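Local coordinates for SAM-dependent methyltransferase (Anabaena variabilis ATCC 29413, PDB 3GGD), which binds S-adenosyl-L-homocysteine in a Rossmann-like fold and probably transfers methyl groups from S-adenosylmethionine to an unspecified acceptor, at residues D85-K88 against S89-E92; D17-E20 against Q21-N24; T71-L74 against S75-P79. All blocks are in the same frame, centred on the assembly; numbering follows the deposited sequence.

Interaction 1. Residues D85-K88 against S89-E92; sequences DVSK and SALE. With SAH (S-adenosyl-L-homocysteine), chain E.
Ser87 and Lys88 open helix 88-97 through their carbonyls, Leu91 N bonding to Ser87 O and Glu92 N to Lys88 O, directly after the chain leaves strand 81-85. Ser87 is the N-cap: with OG anti to its own backbone N (chi1 171°), the hydroxyl comes round to Ala90 N, 3.0 Å from Ser87 OG in a nearly straight bond (171°). Ahead of the cap, Asp85 OD1 accepts from Ser87 N with its anti lone pair, 2.9 Å apart, closing an Asx turn that holds the carboxylate in place. The same carboxylate grips the ribose of S-adenosylhomocysteine, SAH O2' bonding to Asp85 OD1 and SAH O3' to Asp85 OD2, each at 2.7 Å. This acidic residue at the end of the second strand, bound to both ribose hydroxyls, is a hallmark of class I methyltransferases. Val86 CG1 lies 3.5 Å from SAH C4, against the adenine. On the helix side, Leu91 CD2 rests on Asp85 CB at 3.7 Å. Gly66 N gives Asp85 OD2 a second partner, and Glu20 of helix 15-29 partners the Ser87 cap and Ser89. Leu91 packs on Tyr105 and Leu107 of strand 103-107, while Ala90 and Ser87 meet Trp23 of helix 15-29.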
loop_
_atom_site.group_PDB
_atom_site.type_symbol
_atom_site.label_atom_id
_atom_site.label_comp_id
_atom_site.label_asym_id
_atom_site.label_seq_id
_atom_site.Cartn_x
_atom_site.Cartn_y
_atom_site.Cartn_z
ATOM N N ASP A 85 6.946 -1.750 -7.353
ATOM C CA ASP A 85 5.892 -0.808 -7.663
ATOM C C ASP A 85 5.630 -0.836 -9.160
ATOM O O ASP A 85 6.542 -1.113 -9.969
ATOM C CB ASP A 85 6.251 0.604 -7.190
ATOM C CG ASP A 85 5.013 1.474 -6.964
ATOM O OD1 ASP A 85 4.464 2.026 -7.965
ATOM O OD2 ASP A 85 4.576 1.602 -5.778
ATOM N N VAL A 86 4.394 -0.534 -9.529
ATOM C CA VAL A 86 4.003 -0.427 -10.934
ATOM C C VAL A 86 4.576 0.796 -11.636
ATOM O O VAL A 86 4.716 0.781 -12.860
ATOM C CB VAL A 86 2.437 -0.390 -11.088
ATOM C CG1 VAL A 86 1.837 0.963 -10.677
ATOM C CG2 VAL A 86 1.996 -0.788 -12.512
ATOM N N SER A 87 4.951 1.834 -10.865
ATOM C CA SER A 87 5.345 3.107 -11.431
ATOM C C SER A 87 6.840 3.306 -11.496
ATOM O O SER A 87 7.518 3.323 -10.450
ATOM C CB SER A 87 4.754 4.273 -10.593
ATOM O OG SER A 87 5.298 5.542 -10.995
ATOM N N LYS A 88 7.340 3.575 -12.709
ATOM C CA LYS A 88 8.754 3.860 -12.876
ATOM C C LYS A 88 9.151 5.178 -12.222
ATOM O O LYS A 88 10.276 5.319 -11.733
ATOM C CB LYS A 88 9.158 3.818 -14.350
ATOM C CG LYS A 88 8.519 4.873 -15.191
ATOM C CD LYS A 88 9.005 4.856 -16.631
ATOM C CE LYS A 88 8.187 5.885 -17.438
ATOM N NZ LYS A 88 8.571 5.856 -18.853
ATOM N N SER A 89 8.252 6.163 -12.227
ATOM C CA SER A 89 8.555 7.457 -11.591
ATOM C C SER A 89 8.618 7.310 -10.071
ATOM O O SER A 89 9.507 7.898 -9.421
ATOM C CB SER A 89 7.557 8.556 -12.032
ATOM O OG SER A 89 7.708 8.871 -13.421
ATOM N N ALA A 90 7.720 6.501 -9.500
ATOM C CA ALA A 90 7.818 6.183 -8.057
ATOM C C ALA A 90 9.200 5.597 -7.713
ATOM O O ALA A 90 9.873 6.063 -6.790
ATOM C CB ALA A 90 6.707 5.230 -7.604
ATOM N N LEU A 91 9.641 4.619 -8.499
ATOM C CA LEU A 91 10.914 3.976 -8.262
ATOM C C LEU A 91 12.068 4.893 -8.555
ATOM O O LEU A 91 13.107 4.744 -7.957
ATOM C CB LEU A 91 11.015 2.672 -9.050
ATOM C CG LEU A 91 9.939 1.619 -8.681
ATOM C CD1 LEU A 91 10.188 0.303 -9.499
ATOM C CD2 LEU A 91 9.882 1.353 -7.174
ATOM N N GLU A 92 11.889 5.867 -9.454
ATOM C CA GLU A 92 12.912 6.868 -9.684
ATOM C C GLU A 92 13.103 7.772 -8.447
ATOM O O GLU A 92 14.227 8.099 -8.074
ATOM C CB GLU A 92 12.607 7.674 -10.943
ATOM C CG GLU A 92 13.702 8.679 -11.244
ATOM C CD GLU A 92 13.514 9.424 -12.556
ATOM O OE1 GLU A 92 12.839 8.890 -13.467
ATOM O OE2 GLU A 92 14.073 10.534 -12.652
HETATM N N SAH E . 3.212 1.649 0.289
HETATM C CA SAH E . 3.592 3.040 -0.074
HETATM C CB SAH E . 2.710 3.653 -1.182
HETATM C CG SAH E . 1.184 3.710 -0.986
HETATM S SD SAH E . 0.328 4.545 -2.334
HETATM C C SAH E . 3.586 3.958 1.139
HETATM O O SAH E . 4.244 5.030 1.121
HETATM O OXT SAH E . 2.919 3.674 2.133
HETATM C "C5'" SAH E . -0.153 3.163 -3.331
HETATM C "C4'" SAH E . 1.015 2.614 -4.202
HETATM O "O4'" SAH E . 0.559 1.470 -4.963
HETATM C "C3'" SAH E . 1.598 3.572 -5.257
HETATM O "O3'" SAH E . 3.007 3.699 -5.157
HETATM C "C2'" SAH E . 1.250 2.926 -6.592
HETATM O "O2'" SAH E . 2.110 3.259 -7.701
HETATM C "C1'" SAH E . 1.204 1.454 -6.228
HETATM N N9 SAH E . 0.459 0.628 -7.186
HETATM C C8 SAH E . -0.734 0.969 -7.745
HETATM N N7 SAH E . -1.160 -0.017 -8.553
HETATM C C5 SAH E . -0.208 -0.998 -8.511
HETATM C C6 SAH E . -0.030 -2.278 -9.187
HETATM N N6 SAH E . -1.004 -2.633 -10.057
HETATM N N1 SAH E . 1.066 -3.016 -8.957
HETATM C C2 SAH E . 2.028 -2.570 -8.087
HETATM N N3 SAH E . 1.915 -1.398 -7.463
HETATM C C4 SAH E . 0.863 -0.577 -7.648
#

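Interaction 2. Residues D17-E20 against Q21-N24; sequences DAWE and QYWN. With SAH (S-adenosyl-L-homocysteine), chain E.
Asp17 touches Gln21 through its backbone: Asp17 O accepts from Gln21 N, the first of four successive i to i+4 bonds of helix 15-29. Ala18 O takes Tyr22 N in the same way, and Gln21 CB lies beside both carbonyls while its amide oxygen reaches His192. Trp19 carries the aromatic side of the turn. Its CG is anti to the carbonyl carbon, and one face of the indole lies over the ligand: SAH C2' sits 3.3 Å above the ring plane toward the rim, and SAH C8 comes within 3.4 Å of Trp19 CD1. The six-membered ring of Trp19 turns its edge toward the face of Tyr22 in an offset edge-to-face pair, planes at 80° and centroids 5.9 Å apart. Trp23, one turn on from Trp19, is set obliquely to it, with Trp19 CE3 3.8 Å from Trp23 NE1. The three rings form an aromatic cluster on an N-terminal helix that lies against the Rossmann-like methyltransferase core and lines the ligand pocket. From this cluster Trp23 NE1 donates to the ribose, meeting SAH O3' at 3.0 Å near the indole plane and SAH O2' more weakly at 3.2 Å. Trp19 is also met by the ring of His136, and with Tyr22 it packs on Val189 of helix 184-190. Glu20, bent at chi2 (57°), carries its carboxylate forward, toward the next turn, where Glu20 OE2 lies 3.7 Å from Asn24 CB and the carboxylate plane is 43° from that of the Asn24 amide. Glu20 OE1 and OE2 bond to Ser87 OG and Ser89 OG respectively, and Asn24 ND2 also reaches Ser89 OG.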
loop_
_atom_site.group_PDB
_atom_site.type_symbol
_atom_site.label_atom_id
_atom_site.label_comp_id
_atom_site.label_asym_id
_atom_site.label_seq_id
_atom_site.Cartn_x
_atom_site.Cartn_y
_atom_site.Cartn_z
ATOM N N ASP A 17 -1.293 3.114 -15.713
ATOM C CA ASP A 17 -1.164 4.437 -16.310
ATOM C C ASP A 17 -1.489 5.583 -15.352
ATOM O O ASP A 17 -0.777 6.602 -15.293
ATOM C CB ASP A 17 -2.079 4.548 -17.527
ATOM C CG ASP A 17 -1.593 3.729 -18.731
ATOM O OD1 ASP A 17 -0.470 3.165 -18.704
ATOM O OD2 ASP A 17 -2.352 3.674 -19.720
ATOM N N ALA A 18 -2.569 5.422 -14.594
ATOM C CA ALA A 18 -3.018 6.489 -13.685
ATOM C C ALA A 18 -1.955 6.768 -12.618
ATOM O O ALA A 18 -1.590 7.935 -12.352
ATOM C CB ALA A 18 -4.357 6.110 -13.059
ATOM N N TRP A 19 -1.435 5.692 -12.029
ATOM C CA TRP A 19 -0.420 5.804 -10.994
ATOM C C TRP A 19 0.908 6.357 -11.496
ATOM O O TRP A 19 1.551 7.138 -10.799
ATOM C CB TRP A 19 -0.218 4.469 -10.261
ATOM C CG TRP A 19 -1.265 4.247 -9.215
ATOM C CD1 TRP A 19 -2.403 3.480 -9.327
ATOM C CD2 TRP A 19 -1.328 4.876 -7.934
ATOM N NE1 TRP A 19 -3.150 3.587 -8.168
ATOM C CE2 TRP A 19 -2.501 4.416 -7.294
ATOM C CE3 TRP A 19 -0.501 5.775 -7.263
ATOM C CZ2 TRP A 19 -2.852 4.798 -6.006
ATOM C CZ3 TRP A 19 -0.846 6.165 -5.984
ATOM C CH2 TRP A 19 -2.019 5.688 -5.369
ATOM N N GLU A 20 1.331 5.937 -12.689
ATOM C CA GLU A 20 2.527 6.519 -13.269
ATOM C C GLU A 20 2.299 8.006 -13.576
ATOM O O GLU A 20 3.207 8.825 -13.367
ATOM C CB GLU A 20 2.995 5.741 -14.497
ATOM C CG GLU A 20 4.128 6.426 -15.321
ATOM C CD GLU A 20 5.389 6.741 -14.497
ATOM O OE1 GLU A 20 5.654 6.058 -13.474
ATOM O OE2 GLU A 20 6.146 7.640 -14.920
ATOM N N GLN A 21 1.100 8.378 -14.020
ATOM C CA GLN A 21 0.830 9.807 -14.268
ATOM C C GLN A 21 0.946 10.607 -12.952
ATOM O O GLN A 21 1.608 11.665 -12.892
ATOM C CB GLN A 21 -0.524 10.008 -14.928
ATOM C CG GLN A 21 -0.667 11.438 -15.506
ATOM C CD GLN A 21 -2.098 11.786 -15.980
ATOM O OE1 GLN A 21 -3.101 11.571 -15.245
ATOM N NE2 GLN A 21 -2.193 12.322 -17.191
ATOM N N TYR A 22 0.389 10.044 -11.874
ATOM C CA TYR A 22 0.482 10.689 -10.576
ATOM C C TYR A 22 1.931 10.845 -10.100
ATOM O O TYR A 22 2.346 11.927 -9.681
ATOM C CB TYR A 22 -0.273 9.893 -9.518
ATOM C CG TYR A 22 0.019 10.375 -8.116
ATOM C CD1 TYR A 22 -0.591 11.548 -7.607
ATOM C CD2 TYR A 22 0.920 9.697 -7.308
ATOM C CE1 TYR A 22 -0.333 12.006 -6.338
ATOM C CE2 TYR A 22 1.191 10.160 -6.008
ATOM C CZ TYR A 22 0.568 11.303 -5.531
ATOM O OH TYR A 22 0.839 11.744 -4.266
ATOM N N TRP A 23 2.683 9.750 -10.166
ATOM C CA TRP A 23 4.054 9.749 -9.669
ATOM C C TRP A 23 4.948 10.582 -10.536
ATOM O O TRP A 23 5.818 11.283 -10.032
ATOM C CB TRP A 23 4.590 8.335 -9.524
ATOM C CG TRP A 23 4.176 7.646 -8.258
ATOM C CD1 TRP A 23 3.439 6.490 -8.148
ATOM C CD2 TRP A 23 4.503 8.035 -6.910
ATOM N NE1 TRP A 23 3.306 6.143 -6.838
ATOM C CE2 TRP A 23 3.937 7.078 -6.054
ATOM C CE3 TRP A 23 5.229 9.099 -6.355
ATOM C CZ2 TRP A 23 4.094 7.128 -4.673
ATOM C CZ3 TRP A 23 5.360 9.175 -4.964
ATOM C CH2 TRP A 23 4.806 8.195 -4.141
ATOM N N ASN A 24 4.723 10.570 -11.839
ATOM C CA ASN A 24 5.538 11.437 -12.684
ATOM C C ASN A 24 5.269 12.939 -12.391
ATOM O O ASN A 24 6.191 13.771 -12.382
ATOM C CB ASN A 24 5.338 11.160 -14.154
ATOM C CG ASN A 24 6.440 11.801 -15.009
ATOM O OD1 ASN A 24 6.187 12.751 -15.723
ATOM N ND2 ASN A 24 7.666 11.319 -14.879
HETATM N N SAH E . 3.212 1.649 0.289
HETATM C CA SAH E . 3.592 3.040 -0.074
HETATM C CB SAH E . 2.710 3.653 -1.182
HETATM C CG SAH E . 1.184 3.710 -0.986
HETATM S SD SAH E . 0.328 4.545 -2.334
HETATM C C SAH E . 3.586 3.958 1.139
HETATM O O SAH E . 4.244 5.030 1.121
HETATM O OXT SAH E . 2.919 3.674 2.133
HETATM C "C5'" SAH E . -0.153 3.163 -3.331
HETATM C "C4'" SAH E . 1.015 2.614 -4.202
HETATM O "O4'" SAH E . 0.559 1.470 -4.963
HETATM C "C3'" SAH E . 1.598 3.572 -5.257
HETATM O "O3'" SAH E . 3.007 3.699 -5.157
HETATM C "C2'" SAH E . 1.250 2.926 -6.592
HETATM O "O2'" SAH E . 2.110 3.259 -7.701
HETATM C "C1'" SAH E . 1.204 1.454 -6.228
HETATM N N9 SAH E . 0.459 0.628 -7.186
HETATM C C8 SAH E . -0.734 0.969 -7.745
HETATM N N7 SAH E . -1.160 -0.017 -8.553
HETATM C C5 SAH E . -0.208 -0.998 -8.511
HETATM C C6 SAH E . -0.030 -2.278 -9.187
HETATM N N6 SAH E . -1.004 -2.633 -10.057
HETATM N N1 SAH E . 1.066 -3.016 -8.957
HETATM C C2 SAH E . 2.028 -2.570 -8.087
HETATM N N3 SAH E . 1.915 -1.398 -7.463
HETATM C C4 SAH E . 0.863 -0.577 -7.648
#

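Interaction 3. Residues T71-L74 against S75-P79; sequences TKFL and SQFFP
Phe73 offers one ring face to Phe77, whose CE1 sits 3.2 Å above the plane, offset toward the rim; the two rings are inclined at 31°, with centroids 4.6 Å apart. They lie on helix 69-77, the crossover helix of the first beta-alpha-beta unit of the Rossmann-like fold, between strands 60-63 and 81-85. CG of Phe73 is anti to the backbone N (chi1 171°), which turns the ring along the helix toward Phe77, and its surroundings include Val43, Val44 and Leu47 of helix 43-50. Leu74 is buried against Val43 and Leu60, and its CD2 reaches Phe78 CE1 at 4.2 Å; Phe78 also meets Leu60 of strand 60-63. On another side of the helix Ser75 folds its hydroxyl back on the preceding turn, its OG donating to Lys72 O at 2.7 Å, a carbonyl that also receives weak bonds from Ser75 N and Gln76 N. Lys72 CE passes Gln76 NE2, and Lys72 NZ goes on to bond Thr99 O. In the weakly bonded last turn i to i+3 bonds appear: Gln76 N bonds to Phe73 O from above the carbonyl plane. Leu74 O takes both i+3 and i+4 donors, with Phe77 N 3.0 Å away above the carbonyl plane and Phe78 N 2.9 Å away nearly in line with the C=O bond.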
loop_
_atom_site.group_PDB
_atom_site.type_symbol
_atom_site.label_atom_id
_atom_site.label_comp_id
_atom_site.label_asym_id
_atom_site.label_seq_id
_atom_site.Cartn_x
_atom_site.Cartn_y
_atom_site.Cartn_z
ATOM N N THR A 71 10.330 1.625 2.983
ATOM C CA THR A 71 11.278 0.641 2.506
ATOM C C THR A 71 12.649 0.848 3.119
ATOM O O THR A 71 13.293 -0.105 3.573
ATOM C CB THR A 71 11.392 0.708 0.960
ATOM O OG1 THR A 71 10.089 0.916 0.390
ATOM C CG2 THR A 71 12.028 -0.575 0.384
ATOM N N LYS A 72 13.100 2.089 3.140
ATOM C CA LYS A 72 14.387 2.411 3.754
ATOM C C LYS A 72 14.477 1.947 5.229
ATOM O O LYS A 72 15.486 1.378 5.660
ATOM C CB LYS A 72 14.594 3.908 3.643
ATOM C CG LYS A 72 15.917 4.500 4.246
ATOM C CD LYS A 72 17.153 3.936 3.599
ATOM C CE LYS A 72 18.399 4.767 3.979
ATOM N NZ LYS A 72 19.579 3.982 3.564
ATOM N N PHE A 73 13.431 2.217 6.008
ATOM C CA PHE A 73 13.394 1.758 7.373
ATOM C C PHE A 73 13.429 0.210 7.443
ATOM O O PHE A 73 14.201 -0.385 8.195
ATOM C CB PHE A 73 12.183 2.380 8.095
ATOM C CG PHE A 73 11.916 1.810 9.460
ATOM C CD1 PHE A 73 11.237 0.587 9.600
ATOM C CD2 PHE A 73 12.333 2.469 10.596
ATOM C CE1 PHE A 73 10.980 0.056 10.853
ATOM C CE2 PHE A 73 12.065 1.934 11.855
ATOM C CZ PHE A 73 11.395 0.737 11.972
ATOM N N LEU A 74 12.587 -0.445 6.665
ATOM C CA LEU A 74 12.580 -1.898 6.652
ATOM C C LEU A 74 13.990 -2.452 6.399
ATOM O O LEU A 74 14.405 -3.437 7.002
ATOM C CB LEU A 74 11.606 -2.419 5.574
ATOM C CG LEU A 74 10.125 -2.210 5.902
ATOM C CD1 LEU A 74 9.245 -2.611 4.697
ATOM C CD2 LEU A 74 9.698 -2.981 7.206
ATOM N N SER A 75 14.746 -1.780 5.528
ATOM C CA SER A 75 16.061 -2.281 5.134
ATOM C C SER A 75 17.038 -2.183 6.280
ATOM O O SER A 75 18.059 -2.844 6.273
ATOM C CB SER A 75 16.601 -1.517 3.920
ATOM O OG SER A 75 17.157 -0.263 4.282
ATOM N N GLN A 76 16.759 -1.329 7.254
ATOM C CA GLN A 76 17.651 -1.196 8.434
ATOM C C GLN A 76 17.437 -2.383 9.398
ATOM O O GLN A 76 18.293 -2.729 10.170
ATOM C CB GLN A 76 17.448 0.184 9.084
ATOM C CG GLN A 76 18.021 1.299 8.167
ATOM C CD GLN A 76 17.345 2.698 8.287
ATOM O OE1 GLN A 76 16.171 2.820 8.686
ATOM N NE2 GLN A 76 18.095 3.764 7.903
ATOM N N PHE A 77 16.305 -3.067 9.265
ATOM C CA PHE A 77 15.954 -4.167 10.170
ATOM C C PHE A 77 16.027 -5.551 9.517
ATOM O O PHE A 77 16.223 -6.520 10.197
ATOM C CB PHE A 77 14.511 -3.951 10.729
ATOM C CG PHE A 77 14.435 -2.867 11.777
ATOM C CD1 PHE A 77 14.391 -1.530 11.407
ATOM C CD2 PHE A 77 14.465 -3.189 13.136
ATOM C CE1 PHE A 77 14.358 -0.527 12.372
ATOM C CE2 PHE A 77 14.442 -2.207 14.087
ATOM C CZ PHE A 77 14.394 -0.872 13.724
ATOM N N PHE A 78 15.805 -5.649 8.211
ATOM C CA PHE A 78 15.808 -6.945 7.521
ATOM C C PHE A 78 17.014 -7.056 6.606
ATOM O O PHE A 78 17.402 -6.067 5.984
ATOM C CB PHE A 78 14.545 -7.115 6.689
ATOM C CG PHE A 78 13.323 -7.340 7.499
ATOM C CD1 PHE A 78 12.612 -6.264 8.026
ATOM C CD2 PHE A 78 12.883 -8.617 7.757
ATOM C CE1 PHE A 78 11.482 -6.451 8.786
ATOM C CE2 PHE A 78 11.725 -8.835 8.532
ATOM C CZ PHE A 78 11.031 -7.734 9.056
ATOM N N PRO A 79 17.580 -8.267 6.483
ATOM C CA PRO A 79 18.791 -8.422 5.683
ATOM C C PRO A 79 18.613 -8.125 4.186
ATOM O O PRO A 79 19.523 -7.591 3.563
ATOM C CB PRO A 79 19.218 -9.892 5.920
ATOM C CG PRO A 79 18.092 -10.582 6.461
ATOM C CD PRO A 79 17.148 -9.544 7.081
#

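In the fold
From the N terminus the three contacts follow in the order 2, 3, 1; each spans adjoining residues, so none encloses a long loop and none nests in or crosses another. Interaction 2 is a turn of helix 15-29. Interaction 3 marks the closing turns of helix 69-77, before strand 81-85, and interaction 1 is the start of helix 88-97 after that strand. Interactions 1 and 2 touch, their centres 9 Å apart, and both meet the bound S-adenosylhomocysteine, tying the N-terminal helix to the second strand-helix junction. Interaction 3 stands apart, its nearest atoms about 8 Å from interaction 1 and 10 Å from interaction 2, and joins its helix to helix 43-50 and strand 60-63.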